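SUMO-1 cysteine protease S273R (PDB 6LJ9) probably cleaves the viral polyprotein precursors pp220 and pp62 into core-shell proteins as a cysteine protease, and also blunts host innate immune signalling. Local coordinates at residues B[100-104]-B[240-245]; B[126-130]-B[203-208]. The contacts are given in a common frame with arbitrary orientation. Numbering follows the deposited sequence.

Interaction 1 (B[100-104]-B[240-245]); sequences WAIKY and IRARLD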
ATOM      1  N   TRP B 100       6.233  -6.635  -9.312  1.00 25.35           N
ATOM      2  CA  TRP B 100       6.132  -5.647  -8.243  1.00 20.95           C
ATOM      3  C   TRP B 100       4.724  -5.078  -8.138  1.00 23.38           C
ATOM      4  O   TRP B 100       4.297  -4.680  -7.048  1.00 32.02           O
ATOM      5  CB  TRP B 100       7.145  -4.524  -8.465  1.00 21.45           C
ATOM      6  CG  TRP B 100       8.568  -4.953  -8.287  1.00 22.36           C
ATOM      7  CD1 TRP B 100       9.012  -6.168  -7.849  1.00 25.85           C
ATOM      8  CD2 TRP B 100       9.737  -4.168  -8.544  1.00 18.14           C
ATOM      9  NE1 TRP B 100      10.385  -6.186  -7.818  1.00 26.04           N
ATOM     10  CE2 TRP B 100      10.854  -4.970  -8.240  1.00 29.32           C
ATOM     11  CE3 TRP B 100       9.948  -2.863  -9.002  1.00 23.24           C
ATOM     12  CZ2 TRP B 100      12.163  -4.511  -8.379  1.00 25.43           C
ATOM     13  CZ3 TRP B 100      11.247  -2.409  -9.140  1.00 23.43           C
ATOM     14  CH2 TRP B 100      12.338  -3.231  -8.829  1.00 22.39           C
ATOM     15  N   ALA B 101       3.991  -5.033  -9.253  1.00 17.50           N
ATOM     16  CA  ALA B 101       2.613  -4.558  -9.226  1.00 25.12           C
ATOM     17  C   ALA B 101       1.696  -5.495  -8.452  1.00 29.56           C
ATOM     18  O   ALA B 101       0.616  -5.072  -8.026  1.00 21.87           O
ATOM     19  CB  ALA B 101       2.094  -4.371 -10.650  1.00 17.91           C
ATOM     20  N   ILE B 102       2.097  -6.754  -8.267  1.00 29.68           N
ATOM     21  CA  ILE B 102       1.333  -7.666  -7.422  1.00 27.22           C
ATOM     22  C   ILE B 102       1.441  -7.244  -5.962  1.00 19.66           C
ATOM     23  O   ILE B 102       0.435  -7.143  -5.249  1.00 45.18           O
ATOM     24  CB  ILE B 102       1.816  -9.114  -7.619  1.00 30.24           C
ATOM     25  CG1 ILE B 102       1.908  -9.460  -9.106  1.00 28.89           C
ATOM     26  CG2 ILE B 102       0.895 -10.087  -6.900  1.00 24.59           C
ATOM     27  CD1 ILE B 102       2.544 -10.806  -9.378  1.00 38.91           C
ATOM     28  N   LYS B 103       2.666  -6.993  -5.498  1.00 19.12           N
ATOM     29  CA  LYS B 103       2.896  -6.663  -4.097  1.00 27.83           C
ATOM     30  C   LYS B 103       2.482  -5.229  -3.785  1.00 23.80           C
ATOM     31  O   LYS B 103       1.800  -4.975  -2.786  1.00 29.66           O
ATOM     32  CB  LYS B 103       4.369  -6.896  -3.753  1.00 36.08           C
ATOM     33  CG  LYS B 103       4.836  -6.275  -2.450  1.00 37.40           C
ATOM     34  CD  LYS B 103       6.298  -6.607  -2.199  1.00 44.72           C
ATOM     35  CE  LYS B 103       6.897  -5.718  -1.124  1.00 42.69           C
ATOM     36  NZ  LYS B 103       6.162  -5.826   0.165  1.00 54.50           N
ATOM     37  N   TYR B 104       2.884  -4.283  -4.629  1.00 27.66           N
ATOM     38  CA  TYR B 104       2.498  -2.881  -4.482  1.00 18.44           C
ATOM     39  C   TYR B 104       1.238  -2.659  -5.310  1.00 25.55           C
ATOM     40  O   TYR B 104       1.307  -2.410  -6.516  1.00 19.49           O
ATOM     41  CB  TYR B 104       3.638  -1.965  -4.913  1.00 15.69           C
ATOM     42  CG  TYR B 104       4.913  -2.180  -4.126  1.00 23.00           C
ATOM     43  CD1 TYR B 104       5.096  -1.576  -2.890  1.00 15.87           C
ATOM     44  CD2 TYR B 104       5.931  -2.990  -4.617  1.00 23.11           C
ATOM     45  CE1 TYR B 104       6.256  -1.770  -2.164  1.00 16.48           C
ATOM     46  CE2 TYR B 104       7.096  -3.188  -3.898  1.00 23.31           C
ATOM     47  CZ  TYR B 104       7.253  -2.577  -2.672  1.00 28.14           C
ATOM     48  OH  TYR B 104       8.411  -2.771  -1.953  1.00 31.07           O
ATOM     49  N   ILE B 240      13.248   2.736  -8.839  1.00 23.38           N
ATOM     50  CA  ILE B 240      11.805   2.544  -8.723  1.00 17.07           C
ATOM     51  C   ILE B 240      11.467   1.797  -7.439  1.00 20.39           C
ATOM     52  O   ILE B 240      10.530   2.160  -6.718  1.00 16.07           O
ATOM     53  CB  ILE B 240      11.261   1.812  -9.964  1.00 15.78           C
ATOM     54  CG1 ILE B 240      11.433   2.679 -11.215  1.00 17.97           C
ATOM     55  CG2 ILE B 240       9.802   1.424  -9.757  1.00  9.33           C
ATOM     56  CD1 ILE B 240      10.922   2.034 -12.488  1.00 28.51           C
ATOM     57  N   ARG B 241      12.231   0.748  -7.128  1.00 22.10           N
ATOM     58  CA  ARG B 241      11.950  -0.038  -5.930  1.00 15.38           C
ATOM     59  C   ARG B 241      12.200   0.771  -4.663  1.00 14.05           C
ATOM     60  O   ARG B 241      11.426   0.683  -3.701  1.00 25.76           O
ATOM     61  CB  ARG B 241      12.790  -1.314  -5.926  1.00 18.84           C
ATOM     62  CG  ARG B 241      12.538  -2.216  -4.728  1.00 29.74           C
ATOM     63  CD  ARG B 241      11.062  -2.557  -4.601  1.00 31.43           C
ATOM     64  NE  ARG B 241      10.785  -3.393  -3.438  1.00 35.04           N
ATOM     65  CZ  ARG B 241      10.695  -4.719  -3.476  1.00 35.70           C
ATOM     66  NH1 ARG B 241      10.859  -5.364  -4.622  1.00 21.30           N
ATOM     67  NH2 ARG B 241      10.438  -5.399  -2.367  1.00 25.87           N
ATOM     68  N   ALA B 242      13.273   1.565  -4.640  1.00 19.71           N
ATOM     69  CA  ALA B 242      13.555   2.389  -3.469  1.00 12.41           C
ATOM     70  C   ALA B 242      12.476   3.447  -3.263  1.00 17.64           C
ATOM     71  O   ALA B 242      12.063   3.704  -2.127  1.00 22.68           O
ATOM     72  CB  ALA B 242      14.929   3.041  -3.600  1.00 12.44           C
ATOM     73  N   ARG B 243      12.010   4.072  -4.348  1.00 15.08           N
ATOM     74  CA  ARG B 243      10.933   5.049  -4.223  1.00 23.95           C
ATOM     75  C   ARG B 243       9.637   4.381  -3.780  1.00 21.50           C
ATOM     76  O   ARG B 243       8.846   4.974  -3.036  1.00 21.45           O
ATOM     77  CB  ARG B 243      10.726   5.786  -5.546  1.00 16.45           C
ATOM     78  CG  ARG B 243      11.941   6.557  -6.039  1.00 19.28           C
ATOM     79  CD  ARG B 243      12.189   7.821  -5.234  1.00 19.10           C
ATOM     80  NE  ARG B 243      11.130   8.809  -5.420  1.00 19.58           N
ATOM     81  CZ  ARG B 243      10.196   9.083  -4.515  1.00 21.69           C
ATOM     82  NH1 ARG B 243      10.192   8.446  -3.352  1.00 27.17           N
ATOM     83  NH2 ARG B 243       9.271   9.996  -4.769  1.00 23.68           N
ATOM     84  N   LEU B 244       9.403   3.144  -4.231  1.00 16.93           N
ATOM     85  CA  LEU B 244       8.224   2.404  -3.792  1.00 11.62           C
ATOM     86  C   LEU B 244       8.282   2.112  -2.299  1.00 20.47           C
ATOM     87  O   LEU B 244       7.258   2.168  -1.608  1.00 22.74           O
ATOM     88  CB  LEU B 244       8.091   1.106  -4.589  1.00 18.69           C
ATOM     89  CG  LEU B 244       7.531   1.213  -6.009  1.00 18.28           C
ATOM     90  CD1 LEU B 244       7.576  -0.139  -6.705  1.00 14.02           C
ATOM     91  CD2 LEU B 244       6.109   1.755  -5.984  1.00  9.58           C
ATOM     92  N   ASP B 245       9.471   1.796  -1.782  1.00 23.01           N
ATOM     93  CA  ASP B 245       9.675   1.615  -0.352  1.00 27.29           C
ATOM     94  C   ASP B 245       9.947   2.928   0.371  1.00 31.49           C
ATOM     95  O   ASP B 245      10.468   2.912   1.493  1.00 34.62           O
ATOM     96  CB  ASP B 245      10.813   0.627  -0.097  1.00 11.61           C
ATOM     97  CG  ASP B 245      10.428  -0.796  -0.435  1.00 28.90           C
ATOM     98  OD1 ASP B 245       9.214  -1.098  -0.430  1.00 21.96           O
ATOM     99  OD2 ASP B 245      11.333  -1.611  -0.705  1.00 33.05           O
TER

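Interaction 2 (B[126-130]-B[203-208]); sequences QVDMV and RVKQQL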
ATOM      1  N   GLN B 126      -2.276   6.466 -25.585  1.00 90.83           N
ATOM      2  CA  GLN B 126      -1.292   6.909 -24.612  1.00 83.87           C
ATOM      3  C   GLN B 126      -1.830   6.716 -23.201  1.00 62.38           C
ATOM      4  O   GLN B 126      -3.021   6.477 -22.987  1.00 69.09           O
ATOM      5  CB  GLN B 126      -0.924   8.378 -24.841  1.00 95.79           C
ATOM      6  CG  GLN B 126      -0.321   8.667 -26.196  1.00104.05           C
ATOM      7  CD  GLN B 126      -0.189  10.152 -26.455  1.00110.24           C
ATOM      8  OE1 GLN B 126      -0.864  10.965 -25.825  1.00112.56           O
ATOM      9  NE2 GLN B 126       0.685  10.515 -27.383  1.00116.31           N
ATOM     10  N   VAL B 127      -0.931   6.829 -22.234  1.00 58.71           N
ATOM     11  CA  VAL B 127      -1.317   6.752 -20.833  1.00 52.12           C
ATOM     12  C   VAL B 127      -1.763   8.131 -20.369  1.00 44.16           C
ATOM     13  O   VAL B 127      -1.203   9.157 -20.774  1.00 41.64           O
ATOM     14  CB  VAL B 127      -0.158   6.203 -19.978  1.00 51.91           C
ATOM     15  CG1 VAL B 127       0.963   7.230 -19.832  1.00 63.05           C
ATOM     16  CG2 VAL B 127      -0.662   5.747 -18.622  1.00 36.77           C
ATOM     17  N   ASP B 128      -2.806   8.164 -19.544  1.00 42.27           N
ATOM     18  CA  ASP B 128      -3.317   9.397 -18.957  1.00 34.64           C
ATOM     19  C   ASP B 128      -3.133   9.286 -17.450  1.00 32.56           C
ATOM     20  O   ASP B 128      -3.806   8.481 -16.797  1.00 25.81           O
ATOM     21  CB  ASP B 128      -4.782   9.618 -19.333  1.00 39.46           C
ATOM     22  CG  ASP B 128      -5.273  11.022 -19.009  1.00 55.86           C
ATOM     23  OD1 ASP B 128      -4.761  11.634 -18.049  1.00 54.19           O
ATOM     24  OD2 ASP B 128      -6.177  11.513 -19.718  1.00 61.84           O
HETATM   25  N   MSE B 129      -2.221  10.086 -16.904  1.00 32.53           N
HETATM   26  CA  MSE B 129      -1.837   9.979 -15.499  1.00 24.61           C
HETATM   27  C   MSE B 129      -3.012  10.235 -14.561  1.00 26.96           C
HETATM   28  O   MSE B 129      -3.061   9.695 -13.456  1.00 41.13           O
HETATM   29  CB  MSE B 129      -0.693  10.946 -15.184  1.00 24.50           C
HETATM   30  CG  MSE B 129       0.207  10.483 -14.050  1.00 23.15           C
HETATM   31 SE   MSE B 129       0.952   8.711 -14.380  0.72 32.28          SE
HETATM   32  CE  MSE B 129       1.847   9.069 -16.075  1.00 30.09           C
ATOM     33  N   VAL B 130      -3.961  11.061 -15.007  1.00 25.16           N
ATOM     34  CA  VAL B 130      -5.180  11.271 -14.232  1.00 29.76           C
ATOM     35  C   VAL B 130      -6.027  10.005 -14.223  1.00 31.76           C
ATOM     36  O   VAL B 130      -6.544   9.594 -13.177  1.00 28.90           O
ATOM     37  CB  VAL B 130      -5.967  12.473 -14.781  1.00 40.08           C
ATOM     38  CG1 VAL B 130      -7.299  12.609 -14.057  1.00 29.51           C
ATOM     39  CG2 VAL B 130      -5.152  13.744 -14.639  1.00 37.11           C
ATOM     40  N   ARG B 203       3.974  17.316 -20.015  1.00 43.63           N
ATOM     41  CA  ARG B 203       2.590  16.970 -20.327  1.00 44.49           C
ATOM     42  C   ARG B 203       1.909  16.298 -19.140  1.00 35.59           C
ATOM     43  O   ARG B 203       0.735  16.562 -18.858  1.00 36.52           O
ATOM     44  CB  ARG B 203       2.542  16.070 -21.564  1.00 38.43           C
ATOM     45  CG  ARG B 203       1.150  15.878 -22.163  1.00 39.95           C
ATOM     46  CD  ARG B 203       0.448  14.637 -21.615  1.00 42.61           C
ATOM     47  NE  ARG B 203       1.151  13.407 -21.971  1.00 71.21           N
ATOM     48  CZ  ARG B 203       0.909  12.695 -23.068  1.00 92.93           C
ATOM     49  NH1 ARG B 203      -0.029  13.085 -23.922  1.00 94.05           N
ATOM     50  NH2 ARG B 203       1.598  11.588 -23.311  1.00100.21           N
ATOM     51  N   VAL B 204       2.632  15.424 -18.435  1.00 32.88           N
ATOM     52  CA  VAL B 204       2.065  14.768 -17.260  1.00 24.44           C
ATOM     53  C   VAL B 204       1.815  15.778 -16.147  1.00 19.85           C
ATOM     54  O   VAL B 204       0.843  15.652 -15.390  1.00 26.85           O
ATOM     55  CB  VAL B 204       2.988  13.625 -16.795  1.00 22.16           C
ATOM     56  CG1 VAL B 204       2.467  12.993 -15.514  1.00 25.62           C
ATOM     57  CG2 VAL B 204       3.119  12.572 -17.886  1.00 20.64           C
ATOM     58  N   LYS B 205       2.668  16.799 -16.033  1.00 25.18           N
ATOM     59  CA  LYS B 205       2.489  17.807 -14.993  1.00 33.02           C
ATOM     60  C   LYS B 205       1.196  18.591 -15.191  1.00 31.08           C
ATOM     61  O   LYS B 205       0.470  18.852 -14.225  1.00 29.93           O
ATOM     62  CB  LYS B 205       3.690  18.750 -14.962  1.00 29.70           C
ATOM     63  CG  LYS B 205       3.560  19.893 -13.969  1.00 28.33           C
ATOM     64  CD  LYS B 205       4.791  20.785 -13.989  1.00 34.94           C
ATOM     65  CE  LYS B 205       4.611  21.995 -13.088  1.00 43.55           C
ATOM     66  NZ  LYS B 205       5.816  22.870 -13.095  1.00 42.60           N
ATOM     67  N   GLN B 206       0.891  18.975 -16.434  1.00 39.74           N
ATOM     68  CA  GLN B 206      -0.350  19.698 -16.695  1.00 40.02           C
ATOM     69  C   GLN B 206      -1.566  18.832 -16.401  1.00 39.24           C
ATOM     70  O   GLN B 206      -2.582  19.325 -15.894  1.00 46.44           O
ATOM     71  CB  GLN B 206      -0.382  20.192 -18.140  1.00 29.02           C
ATOM     72  CG  GLN B 206       0.518  21.381 -18.400  1.00 62.62           C
ATOM     73  CD  GLN B 206       0.149  22.585 -17.559  1.00 83.71           C
ATOM     74  OE1 GLN B 206      -1.028  22.914 -17.408  1.00 95.23           O
ATOM     75  NE2 GLN B 206       1.155  23.246 -16.997  1.00 79.39           N
ATOM     76  N   GLN B 207      -1.485  17.538 -16.718  1.00 34.67           N
ATOM     77  CA  GLN B 207      -2.578  16.627 -16.395  1.00 31.68           C
ATOM     78  C   GLN B 207      -2.781  16.532 -14.889  1.00 24.73           C
ATOM     79  O   GLN B 207      -3.906  16.661 -14.391  1.00 30.99           O
ATOM     80  CB  GLN B 207      -2.302  15.245 -16.989  1.00 34.11           C
ATOM     81  CG  GLN B 207      -2.361  15.190 -18.506  1.00 49.53           C
ATOM     82  CD  GLN B 207      -2.145  13.789 -19.046  1.00 59.65           C
ATOM     83  OE1 GLN B 207      -1.553  12.937 -18.381  1.00 47.05           O
ATOM     84  NE2 GLN B 207      -2.629  13.542 -20.257  1.00 62.55           N
ATOM     85  N   LEU B 208      -1.695  16.319 -14.142  1.00 24.93           N
ATOM     86  CA  LEU B 208      -1.810  16.161 -12.697  1.00 29.42           C
ATOM     87  C   LEU B 208      -2.192  17.465 -12.009  1.00 28.98           C
ATOM     88  O   LEU B 208      -2.780  17.439 -10.922  1.00 22.29           O
ATOM     89  CB  LEU B 208      -0.501  15.617 -12.124  1.00 24.64           C
ATOM     90  CG  LEU B 208      -0.178  14.176 -12.523  1.00 31.75           C
ATOM     91  CD1 LEU B 208       1.132  13.724 -11.902  1.00 16.54           C
ATOM     92  CD2 LEU B 208      -1.317  13.249 -12.122  1.00 30.32           C
TER

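Interaction 1 (B[100-104]-B[240-245])
Two helices of this Ulp1-like cysteine protease meet at their C-terminal ends here: the last turn of helix 90-103 with Y104, and the end of helix 232-244, whose first residue is the probable nucleophile C232. Start at I240, which sets CG2 against the edge of the W100 indole, 4.1 Å from CZ3; its side chain also touches A171 and F173 of strand 169-175, so the contact sits on the central sheet.

R241 does the most varied work. Its aliphatic part lies flat over W100, with CD 4.2 Å from the centroid of the six-membered ring in a CH-pi contact, while the guanidinium makes a cation-pi interaction, CZ standing 4.8 Å from the centroid of the five-membered ring. The charge is met by E16, which forms a salt bridge to NH2, and, four residues on, by D245 just past the helix end, where the salt bridge from R241 NE to D245 OD2 is weak at 3.3 Å. One face of the guanidinium turns to CE2 of Y104.

L244 points toward the other segment and packs over one face of the Y104 ring: CB lies 4.2 Å from the ring centroid, and CD1 reaches to 3.9 Å from Y104 CD2 and 4.3 Å from W100 CE3. With D245 the chain leaves helical geometry, and its carboxylate swings back across the gap. OD2 accepts from the backbone N of T8 in the N-terminal region, whereas OD1 takes a very short hydrogen bond, 2.4 Å, from OH of Y104.

Interaction 2 (B[126-130]-B[203-208])
A helix N-terminus is docked here against the side of another helix: residues 126-130 run as a loop into helix 129-134, and D128 is its N-cap, with OD1 accepting from V130 N at 3.2 Å. The first backbone amide of that helix, M129 N, is satisfied from across the contact by OE1 of Q207, 3.3 Å away. D128 OD1 and Q207 OE1 thus come within 3.5 Å, but both are acceptors, and each serves its own amide. The backbone N of D128 donates to E137.

At the outer end R203 NH1 gives a hydrogen bond to Q126 OE1 at 3.0 Å; Q126 is poorly ordered, and its NE2 has a weak bond to the carbonyl of I120. One face of the R203 guanidinium turns to the V127 carbonyl, whose O is 4.5 Å from R203 NH2, too far for a hydrogen bond.

M129, present as selenomethionine, makes the apolar packing: its CG lies 3.7 Å from both V204 CG1 and L208 CD2. Those two side chains continue inward to I183 and W181 of strand 181-186, so helix 195-208 joins the capped helix to the sheet. Separately, V130 CG2 makes a tight methyl-to-carbonyl contact, 3.2 Å from Q207 O.

Overall arrangement
Along the chain the order is 100-104, 126-130, 203-208, 240-245, so interaction 2 falls entirely between the two halves of interaction 1. Their centres are 21 Å apart, and the nearest atoms about 11 Å, so they do not touch. What they share is the mixed five-stranded sheet: interaction 1 packs on strands 107-109 and 169-175, interaction 2 on strands 181-186 and 215-220. The centre of interaction 1 is about 8 Å from the centre of the chain, that of interaction 2 about 22 Å. Both lie away from the probable catalytic residues H168, N187 and C232; they join helix 90-103 to helix 232-244 and the N-terminus of helix 129-134 to helix 195-208.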